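Local coordinates for protein flavoenzyme PA4991 (Pseudomonas aeruginosa PAO1, PDB 5EZ7) that probably acts as a monomeric FAD-dependent oxidoreductase of the DAO family, with an unknown physiological substrate, and is essential for bacterial growth in cystic fibrosis sputum, at residues Leu333-Arg338 / Cys358-Glu363; Trp21-Leu26 / Gly169-Ala174; Arg78-Leu83 / Leu97-Tyr102. All blocks are in the same frame, centred on the assembly; numbering follows the deposited sequence.

Interaction 1. Residues Leu333-Arg338 / Cys358-Glu363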
loop_
_atom_site.group_PDB
_atom_site.type_symbol
_atom_site.label_atom_id
_atom_site.label_comp_id
_atom_site.label_asym_id
_atom_site.label_seq_id
_atom_site.Cartn_x
_atom_site.Cartn_y
_atom_site.Cartn_z
ATOM N N LEU A 333 -3.326 2.136 15.159
ATOM C CA LEU A 333 -2.274 2.926 15.766
ATOM C C LEU A 333 -2.194 2.682 17.248
ATOM O O LEU A 333 -3.209 2.572 17.900
ATOM C CB LEU A 333 -2.535 4.402 15.530
ATOM C CG LEU A 333 -1.450 5.405 15.954
ATOM C CD1 LEU A 333 -0.124 5.171 15.297
ATOM C CD2 LEU A 333 -1.930 6.790 15.590
ATOM N N ALA A 334 -0.971 2.617 17.761
ATOM C CA ALA A 334 -0.693 2.564 19.174
ATOM C C ALA A 334 0.432 3.538 19.549
ATOM O O ALA A 334 1.196 3.992 18.683
ATOM C CB ALA A 334 -0.274 1.170 19.527
ATOM N N GLU A 335 0.568 3.811 20.840
ATOM C CA GLU A 335 1.644 4.640 21.345
ATOM C C GLU A 335 2.200 4.214 22.670
ATOM O O GLU A 335 1.517 3.662 23.436
ATOM C CB GLU A 335 1.180 6.080 21.502
ATOM C CG GLU A 335 -0.227 6.213 22.009
ATOM C CD GLU A 335 -0.627 7.662 22.203
ATOM O OE1 GLU A 335 0.213 8.533 22.573
ATOM O OE2 GLU A 335 -1.818 7.931 21.999
ATOM N N GLN A 336 3.471 4.509 22.891
ATOM C CA GLN A 336 4.133 4.422 24.171
ATOM C C GLN A 336 5.025 5.694 24.265
ATOM O O GLN A 336 5.965 5.872 23.497
ATOM C CB GLN A 336 4.913 3.104 24.256
ATOM C CG GLN A 336 5.882 2.964 25.441
ATOM C CD GLN A 336 5.215 2.559 26.765
ATOM O OE1 GLN A 336 4.711 1.454 26.878
ATOM N NE2 GLN A 336 5.248 3.444 27.782
ATOM N N GLY A 337 4.686 6.600 25.175
ATOM C CA GLY A 337 5.411 7.838 25.318
ATOM C C GLY A 337 5.328 8.620 24.012
ATOM O O GLY A 337 4.249 8.830 23.486
ATOM N N ARG A 338 6.479 8.966 23.452
ATOM C CA ARG A 338 6.530 9.766 22.226
ATOM C C ARG A 338 6.583 8.916 20.943
ATOM O O ARG A 338 6.839 9.440 19.856
ATOM C CB ARG A 338 7.738 10.684 22.289
ATOM C CG ARG A 338 8.043 11.104 23.705
ATOM C CD ARG A 338 8.488 12.504 23.839
ATOM N NE ARG A 338 9.571 12.844 22.938
ATOM C CZ ARG A 338 10.117 14.049 22.905
ATOM N NH1 ARG A 338 9.666 14.981 23.756
ATOM N NH2 ARG A 338 11.092 14.333 22.032
ATOM N N CYS A 358 -2.652 12.285 13.164
ATOM C CA CYS A 358 -2.887 13.737 13.291
ATOM C C CYS A 358 -3.806 14.062 14.484
ATOM O O CYS A 358 -3.566 15.045 15.177
ATOM C CB CYS A 358 -3.434 14.361 11.996
ATOM S SG CYS A 358 -2.194 14.406 10.675
ATOM N N ALA A 359 -4.794 13.210 14.761
ATOM C CA ALA A 359 -5.645 13.399 15.941
ATOM C C ALA A 359 -4.902 13.188 17.267
ATOM O O ALA A 359 -5.269 13.784 18.258
ATOM C CB ALA A 359 -6.881 12.508 15.883
ATOM N N ARG A 360 -3.890 12.329 17.301
ATOM C CA ARG A 360 -3.040 12.219 18.491
ATOM C C ARG A 360 -2.232 13.459 18.699
ATOM O O ARG A 360 -2.073 13.888 19.814
ATOM C CB ARG A 360 -2.078 11.050 18.389
ATOM C CG ARG A 360 -2.805 9.733 18.499
ATOM C CD ARG A 360 -2.881 9.195 19.917
ATOM N NE ARG A 360 -3.890 9.848 20.755
ATOM C CZ ARG A 360 -3.676 10.532 21.894
ATOM N NH1 ARG A 360 -2.451 10.715 22.420
ATOM N NH2 ARG A 360 -4.725 11.052 22.530
ATOM N N LEU A 361 -1.694 13.999 17.610
ATOM C CA LEU A 361 -0.878 15.198 17.655
ATOM C C LEU A 361 -1.737 16.370 18.082
ATOM O O LEU A 361 -1.351 17.133 18.946
ATOM C CB LEU A 361 -0.266 15.507 16.299
ATOM C CG LEU A 361 0.661 14.457 15.696
ATOM C CD1 LEU A 361 1.123 14.899 14.309
ATOM C CD2 LEU A 361 1.856 14.218 16.603
ATOM N N GLU A 362 -2.874 16.495 17.426
ATOM C CA GLU A 362 -3.924 17.416 17.770
ATOM C C GLU A 362 -4.360 17.309 19.260
ATOM O O GLU A 362 -4.375 18.325 19.965
ATOM C CB GLU A 362 -5.101 17.173 16.798
ATOM C CG GLU A 362 -6.429 17.821 17.128
ATOM C CD GLU A 362 -6.285 19.269 17.583
ATOM O OE1 GLU A 362 -5.503 20.028 16.939
ATOM O OE2 GLU A 362 -6.941 19.640 18.602
ATOM N N GLU A 363 -4.699 16.114 19.746
ATOM C CA GLU A 363 -5.097 15.969 21.139
ATOM C C GLU A 363 -3.943 16.294 22.125
ATOM O O GLU A 363 -4.169 16.884 23.184
ATOM C CB GLU A 363 -5.693 14.592 21.432
ATOM C CG GLU A 363 -6.178 14.519 22.894
ATOM C CD GLU A 363 -7.093 13.353 23.241
ATOM O OE1 GLU A 363 -7.285 12.438 22.393
ATOM O OE2 GLU A 363 -7.619 13.376 24.382
#
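With chi1 at 39°, Glu335 sets its CG between its own backbone N and carbonyl carbon, and from there the chain runs out extended toward the helix; Arg360 holds CG beside its backbone N and then bends at chi2 and chi3, which lays the guanidinium alongside its own helix, within reach of the acid. The two belong to strand 332-336 and the last long helix (350-364) of the Rossmann-type FAD-binding domain, where 332-336 is an outermost strand of the six-stranded sheet, antiparallel to 339-343, and the helix packs against that sheet. The side chains cross at about a right angle, and the carboxylate approaches obliquely, its plane 47° from that of the guanidinium. They form a salt bridge, NH1 of Arg360 lying 2.9 Å from OE2 of Glu335, although the exact place of that oxygen is doubtful. A long arginine suits this place because its head can serve several acids at once: NH1 also pairs with Asp364 just beyond the segment, while NH2 serves Glu363 on its own helix, making a salt-bridge network of Glu335, Arg360 and Glu363. Such a cluster at the surface probably keeps all these groups ionised. Beside the charges lies a nonpolar contact. Leu333, two residues before Glu335 and so on the same face of the strand, packs on Phe353, Arg356 and Val357 of the helix. Its CD2 reaches the methylene part of Arg360, 4.2 Å from CG, while at the far end of that arginine NH2 lies 2.9 Å from OE1 of Glu363, a salt bridge whose hydrogen bond is weak.

Interaction 2. Residues Trp21-Leu26 / Gly169-Ala174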
loop_
_atom_site.group_PDB
_atom_site.type_symbol
_atom_site.label_atom_id
_atom_site.label_comp_id
_atom_site.label_asym_id
_atom_site.label_seq_id
_atom_site.Cartn_x
_atom_site.Cartn_y
_atom_site.Cartn_z
ATOM N N TRP A 21 2.224 8.884 2.896
ATOM C CA TRP A 21 0.972 9.609 2.872
ATOM C C TRP A 21 0.966 10.481 4.066
ATOM O O TRP A 21 0.765 11.658 3.947
ATOM C CB TRP A 21 -0.247 8.678 2.877
ATOM C CG TRP A 21 -1.526 9.407 2.705
ATOM C CD1 TRP A 21 -2.146 10.179 3.622
ATOM C CD2 TRP A 21 -2.327 9.465 1.519
ATOM N NE1 TRP A 21 -3.287 10.727 3.082
ATOM C CE2 TRP A 21 -3.434 10.272 1.804
ATOM C CE3 TRP A 21 -2.214 8.902 0.237
ATOM C CZ2 TRP A 21 -4.423 10.550 0.859
ATOM C CZ3 TRP A 21 -3.205 9.164 -0.695
ATOM C CH2 TRP A 21 -4.302 9.975 -0.380
ATOM N N LEU A 22 1.241 9.903 5.229
ATOM C CA LEU A 22 1.346 10.684 6.476
ATOM C C LEU A 22 2.349 11.798 6.335
ATOM O O LEU A 22 2.099 12.915 6.773
ATOM C CB LEU A 22 1.785 9.801 7.635
ATOM C CG LEU A 22 2.159 10.490 8.974
ATOM C CD1 LEU A 22 0.933 11.177 9.585
ATOM C CD2 LEU A 22 2.776 9.479 9.950
ATOM N N ASN A 23 3.501 11.494 5.768
ATOM C CA ASN A 23 4.512 12.541 5.604
ATOM C C ASN A 23 3.946 13.707 4.796
ATOM O O ASN A 23 4.147 14.860 5.123
ATOM C CB ASN A 23 5.753 11.969 4.931
ATOM C CG ASN A 23 6.947 12.920 4.950
ATOM O OD1 ASN A 23 7.278 13.481 5.996
ATOM N ND2 ASN A 23 7.628 13.057 3.818
ATOM N N ALA A 24 3.225 13.397 3.729
ATOM C CA ALA A 24 2.712 14.428 2.874
ATOM C C ALA A 24 1.653 15.299 3.594
ATOM O O ALA A 24 1.661 16.514 3.452
ATOM C CB ALA A 24 2.145 13.797 1.626
ATOM N N ARG A 25 0.755 14.669 4.333
ATOM C CA ARG A 25 -0.198 15.359 5.179
ATOM C C ARG A 25 0.453 16.319 6.205
ATOM O O ARG A 25 0.016 17.478 6.364
ATOM C CB ARG A 25 -1.073 14.327 5.910
ATOM C CG ARG A 25 -2.125 13.668 5.002
ATOM C CD ARG A 25 -3.430 14.476 4.863
ATOM N NE ARG A 25 -4.077 14.517 6.181
ATOM C CZ ARG A 25 -4.779 13.514 6.737
ATOM N NH1 ARG A 25 -5.054 12.356 6.090
ATOM N NH2 ARG A 25 -5.235 13.673 7.967
ATOM N N LEU A 26 1.495 15.829 6.894
ATOM C CA LEU A 26 2.149 16.593 7.937
ATOM C C LEU A 26 2.836 17.848 7.389
ATOM O O LEU A 26 2.623 18.976 7.919
ATOM C CB LEU A 26 3.122 15.726 8.720
ATOM C CG LEU A 26 2.454 14.700 9.647
ATOM C CD1 LEU A 26 3.470 13.795 10.298
ATOM C CD2 LEU A 26 1.579 15.308 10.740
ATOM N N GLY A 169 9.499 16.267 -0.650
ATOM C CA GLY A 169 10.584 17.254 -0.817
ATOM C C GLY A 169 11.924 16.728 -0.283
ATOM O O GLY A 169 12.342 15.605 -0.605
ATOM N N ASP A 170 12.544 17.512 0.599
ATOM C CA ASP A 170 13.861 17.194 1.180
ATOM C C ASP A 170 13.808 16.331 2.442
ATOM O O ASP A 170 14.857 16.034 3.031
ATOM C CB ASP A 170 14.618 18.489 1.500
ATOM C CG ASP A 170 13.795 19.441 2.349
ATOM O OD1 ASP A 170 12.612 19.637 1.960
ATOM O OD2 ASP A 170 14.299 19.998 3.360
ATOM N N SER A 171 12.616 15.906 2.852
ATOM C CA SER A 171 12.479 15.103 4.069
ATOM C C SER A 171 13.054 13.683 3.946
ATOM O O SER A 171 13.286 13.029 4.959
ATOM C CB SER A 171 11.005 15.047 4.540
ATOM O OG SER A 171 10.134 14.402 3.627
ATOM N N LEU A 172 13.286 13.209 2.722
ATOM C CA LEU A 172 13.601 11.804 2.510
ATOM C C LEU A 172 15.032 11.408 2.828
ATOM O O LEU A 172 15.977 11.963 2.261
ATOM C CB LEU A 172 13.317 11.424 1.077
ATOM C CG LEU A 172 11.885 11.537 0.617
ATOM C CD1 LEU A 172 11.856 11.152 -0.864
ATOM C CD2 LEU A 172 10.971 10.667 1.453
ATOM N N LEU A 173 15.182 10.385 3.666
ATOM C CA LEU A 173 16.481 9.923 4.078
ATOM C C LEU A 173 16.626 8.401 3.967
ATOM O O LEU A 173 15.919 7.637 4.637
ATOM C CB LEU A 173 16.738 10.360 5.514
ATOM C CG LEU A 173 18.032 9.835 6.144
ATOM C CD1 LEU A 173 19.299 10.306 5.447
ATOM C CD2 LEU A 173 18.032 10.262 7.586
ATOM N N ALA A 174 17.583 7.979 3.146
ATOM C CA ALA A 174 18.107 6.622 3.199
ATOM C C ALA A 174 18.901 6.412 4.483
ATOM O O ALA A 174 19.937 7.017 4.658
ATOM C CB ALA A 174 19.004 6.322 1.979
#
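Asn23 reaches out from helix 17-28 so that the amide nitrogen at its end meets the hydroxyl of Ser171, and these two side chains carry the contact. The setting is the Rossmann-type FAD-binding fold: helix 17-28 follows strand 10-13 and its glycine-rich turn, and Ser171 sits just ahead of strand 172-174, which lies at an outer position of the same sheet, parallel to strand 33-37. Backbone contacts are ruled out by distance, the nearest CA atoms, those of Asn23 and Ser171, being 8.5 Å apart, so the side chains must span the gap. In Asn23, CG anti to the backbone N (chi1 -169°) carries the amide out from the helix. The bond from ND2 to OG is 2.9 Å long and nearly straight, with an angle of 168° at the hydrogen, and OG stays only 8° out of the amide plane, as the N-H direction demands. Both residues are buried, and each has a further polar partner. OD1 of Asn23 is hydrogen-bonded to the hydroxyl of Thr33, at the start of the neighbouring strand 33-37; together the two bonds probably fix the rotation of the amide. OG of Ser171 is also bonded to the carbonyl O of Ala168, at the end of helix 157-168. Asparagine is apt because its flat head carries a donor and an acceptor side by side; serine is apt because its small hydroxyl can accept a hydrogen bond from the amide while bonding to the carbonyl. The chain turns from helix 157-168 into the strand through Gly169, whose positive phi is easy for glycine. On the serine itself, CB keeps 4.0 Å from ND2 of Asn23, leaving OG as the atom that touches.

Interaction 3. Residues Arg78-Leu83 / Leu97-Tyr102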
loop_
_atom_site.group_PDB
_atom_site.type_symbol
_atom_site.label_atom_id
_atom_site.label_comp_id
_atom_site.label_asym_id
_atom_site.label_seq_id
_atom_site.Cartn_x
_atom_site.Cartn_y
_atom_site.Cartn_z
ATOM N N ARG A 78 -12.505 9.988 -0.820
ATOM C CA ARG A 78 -11.301 10.698 -0.398
ATOM C C ARG A 78 -10.103 10.611 -1.374
ATOM O O ARG A 78 -9.477 11.615 -1.652
ATOM C CB ARG A 78 -10.925 10.279 1.013
ATOM C CG ARG A 78 -11.903 10.874 2.036
ATOM C CD ARG A 78 -11.568 10.527 3.480
ATOM N NE ARG A 78 -10.302 11.087 3.910
ATOM C CZ ARG A 78 -9.755 10.854 5.100
ATOM N NH1 ARG A 78 -10.377 10.066 5.983
ATOM N NH2 ARG A 78 -8.569 11.397 5.410
ATOM N N TRP A 79 -9.834 9.438 -1.936
ATOM C CA TRP A 79 -8.730 9.275 -2.884
ATOM C C TRP A 79 -9.013 9.953 -4.204
ATOM O O TRP A 79 -8.137 10.598 -4.769
ATOM C CB TRP A 79 -8.452 7.807 -3.143
ATOM C CG TRP A 79 -7.793 7.120 -2.032
ATOM C CD1 TRP A 79 -8.350 6.752 -0.889
ATOM C CD2 TRP A 79 -6.455 6.669 -1.989
ATOM N NE1 TRP A 79 -7.454 6.093 -0.103
ATOM C CE2 TRP A 79 -6.272 6.032 -0.763
ATOM C CE3 TRP A 79 -5.378 6.748 -2.872
ATOM C CZ2 TRP A 79 -5.070 5.478 -0.379
ATOM C CZ3 TRP A 79 -4.174 6.182 -2.496
ATOM C CH2 TRP A 79 -4.038 5.541 -1.260
ATOM N N ARG A 80 -10.252 9.830 -4.665
ATOM C CA ARG A 80 -10.735 10.568 -5.839
ATOM C C ARG A 80 -10.507 12.068 -5.693
ATOM O O ARG A 80 -9.885 12.689 -6.554
ATOM C CB ARG A 80 -12.232 10.268 -6.098
ATOM C CG ARG A 80 -12.903 11.052 -7.238
ATOM C CD ARG A 80 -12.693 10.434 -8.610
ATOM N NE ARG A 80 -13.401 9.161 -8.738
ATOM C CZ ARG A 80 -13.368 8.359 -9.812
ATOM N NH1 ARG A 80 -12.667 8.673 -10.915
ATOM N NH2 ARG A 80 -14.045 7.211 -9.783
ATOM N N ALA A 81 -10.969 12.644 -4.593
ATOM C CA ALA A 81 -10.791 14.073 -4.384
ATOM C C ALA A 81 -9.335 14.505 -4.614
ATOM O O ALA A 81 -9.082 15.552 -5.187
ATOM C CB ALA A 81 -11.244 14.457 -2.993
ATOM N N CYS A 82 -8.380 13.685 -4.194
ATOM C CA CYS A 82 -6.963 14.066 -4.293
ATOM C C CYS A 82 -6.478 14.238 -5.702
ATOM O O CYS A 82 -5.498 14.944 -5.921
ATOM C CB CYS A 82 -6.046 13.072 -3.568
ATOM S SG CYS A 82 -6.449 12.951 -1.808
ATOM N N LEU A 83 -7.157 13.601 -6.647
ATOM C CA LEU A 83 -6.768 13.693 -8.037
ATOM C C LEU A 83 -7.186 14.976 -8.696
ATOM O O LEU A 83 -6.805 15.220 -9.842
ATOM C CB LEU A 83 -7.332 12.532 -8.830
ATOM C CG LEU A 83 -6.836 11.135 -8.454
ATOM C CD1 LEU A 83 -7.498 10.168 -9.408
ATOM C CD2 LEU A 83 -5.323 11.020 -8.529
ATOM N N LEU A 97 -4.985 3.264 -13.162
ATOM C CA LEU A 97 -5.070 2.181 -14.103
ATOM C C LEU A 97 -6.524 2.055 -14.601
ATOM O O LEU A 97 -6.746 1.851 -15.790
ATOM C CB LEU A 97 -4.517 0.871 -13.498
ATOM C CG LEU A 97 -2.994 0.860 -13.248
ATOM C CD1 LEU A 97 -2.533 -0.450 -12.617
ATOM C CD2 LEU A 97 -2.185 1.132 -14.515
ATOM N N SER A 98 -7.503 2.243 -13.709
ATOM C CA SER A 98 -8.901 2.118 -14.080
ATOM C C SER A 98 -9.713 3.026 -13.220
ATOM O O SER A 98 -9.452 3.192 -12.026
ATOM C CB SER A 98 -9.375 0.686 -13.881
ATOM O OG SER A 98 -10.687 0.479 -14.369
ATOM N N GLU A 99 -10.717 3.616 -13.839
ATOM C CA GLU A 99 -11.623 4.537 -13.164
ATOM C C GLU A 99 -12.619 3.791 -12.287
ATOM O O GLU A 99 -13.375 4.415 -11.556
ATOM C CB GLU A 99 -12.406 5.319 -14.217
ATOM C CG GLU A 99 -11.534 6.164 -15.136
ATOM C CD GLU A 99 -11.669 7.646 -14.867
ATOM O OE1 GLU A 99 -11.646 8.042 -13.681
ATOM O OE2 GLU A 99 -11.826 8.416 -15.849
ATOM N N ALA A 100 -12.657 2.465 -12.424
ATOM C CA ALA A 100 -13.609 1.624 -11.750
ATOM C C ALA A 100 -13.009 0.234 -11.588
ATOM O O ALA A 100 -12.229 -0.235 -12.421
ATOM C CB ALA A 100 -14.881 1.546 -12.553
ATOM N N HIS A 101 -13.347 -0.387 -10.473
ATOM C CA HIS A 101 -13.099 -1.793 -10.238
ATOM C C HIS A 101 -14.475 -2.433 -10.286
ATOM O O HIS A 101 -15.454 -1.783 -9.972
ATOM C CB HIS A 101 -12.436 -1.981 -8.885
ATOM C CG HIS A 101 -12.087 -3.395 -8.595
ATOM N ND1 HIS A 101 -10.959 -4.000 -9.106
ATOM C CD2 HIS A 101 -12.725 -4.343 -7.866
ATOM C CE1 HIS A 101 -10.907 -5.253 -8.696
ATOM N NE2 HIS A 101 -11.957 -5.483 -7.931
ATOM N N TYR A 102 -14.555 -3.690 -10.709
ATOM C CA TYR A 102 -15.862 -4.360 -10.983
ATOM C C TYR A 102 -16.057 -5.628 -10.149
ATOM O O TYR A 102 -15.070 -6.211 -9.658
ATOM C CB TYR A 102 -15.977 -4.722 -12.466
ATOM C CG TYR A 102 -16.056 -3.523 -13.384
ATOM C CD1 TYR A 102 -14.934 -2.737 -13.647
ATOM C CD2 TYR A 102 -17.256 -3.174 -14.007
ATOM C CE1 TYR A 102 -15.003 -1.632 -14.481
ATOM C CE2 TYR A 102 -17.333 -2.078 -14.856
ATOM C CZ TYR A 102 -16.211 -1.315 -15.100
ATOM O OH TYR A 102 -16.300 -0.232 -15.948
#
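The guanidinium of Arg80 meets Glu99 at its edge, with carboxylate oxygen OE1 close to the guanidinium plane beside NH1. Arg80 rides on helix 75-82, while Glu99 lies in the short connection between strand 96-98, of the three-stranded antiparallel sheet, and strand 102-105, of the large mixed sheet; a classic beta bulge, Leu97 and Ser98 opposite Val154, precedes it. The salt bridge is 3.0 Å from NH1 to OE1, but the hydrogen bond within it is weak, bent to 134°, and the carboxylate plane is turned 44° from the guanidinium. The second terminal nitrogen, NH2, gives another weak bond to the backbone O of Glu99, so one residue receives both ends of the arginine head. Arg80 gets there by bending at chi2 and chi3, after CG leaves anti to the backbone N (chi1 176°). Arginine suits the gap because it is long enough to cross from the helix, CA of Arg80 being 9.5 Å from CA of Glu99, and because it can donate from two nitrogens. Glutamate suits the surface side, where its charge meets the arginine at the protein's exterior; its side chain also touches Arg149 of strand 146-149. Next to it, OG of Ser98 donates to the carbonyl O of Ala100 at 2.6 Å, in the carbonyl plane and on a lone pair.

In the fold
Interactions 1 and 2 both reach the six-stranded sheet of the FAD-binding domain, at its two outermost strands, 332-336 and 172-174, with centres 18 Å apart. Their helices pack directly: Leu361 and Cys358 of helix 350-364 lie on Leu26 of helix 17-28. Interaction 3, centred 23 Å from interaction 2 and 30 Å from interaction 1, is joined to interaction 2 by Trp21 and Trp79. Along the chain, interaction 3 falls between the two segments of interaction 2, and interaction 1 follows both. Interactions 1 and 2 thus belong to the FAD-binding sheet and its helices, while interaction 3 ties helix 75-82 to the link between the other two sheets.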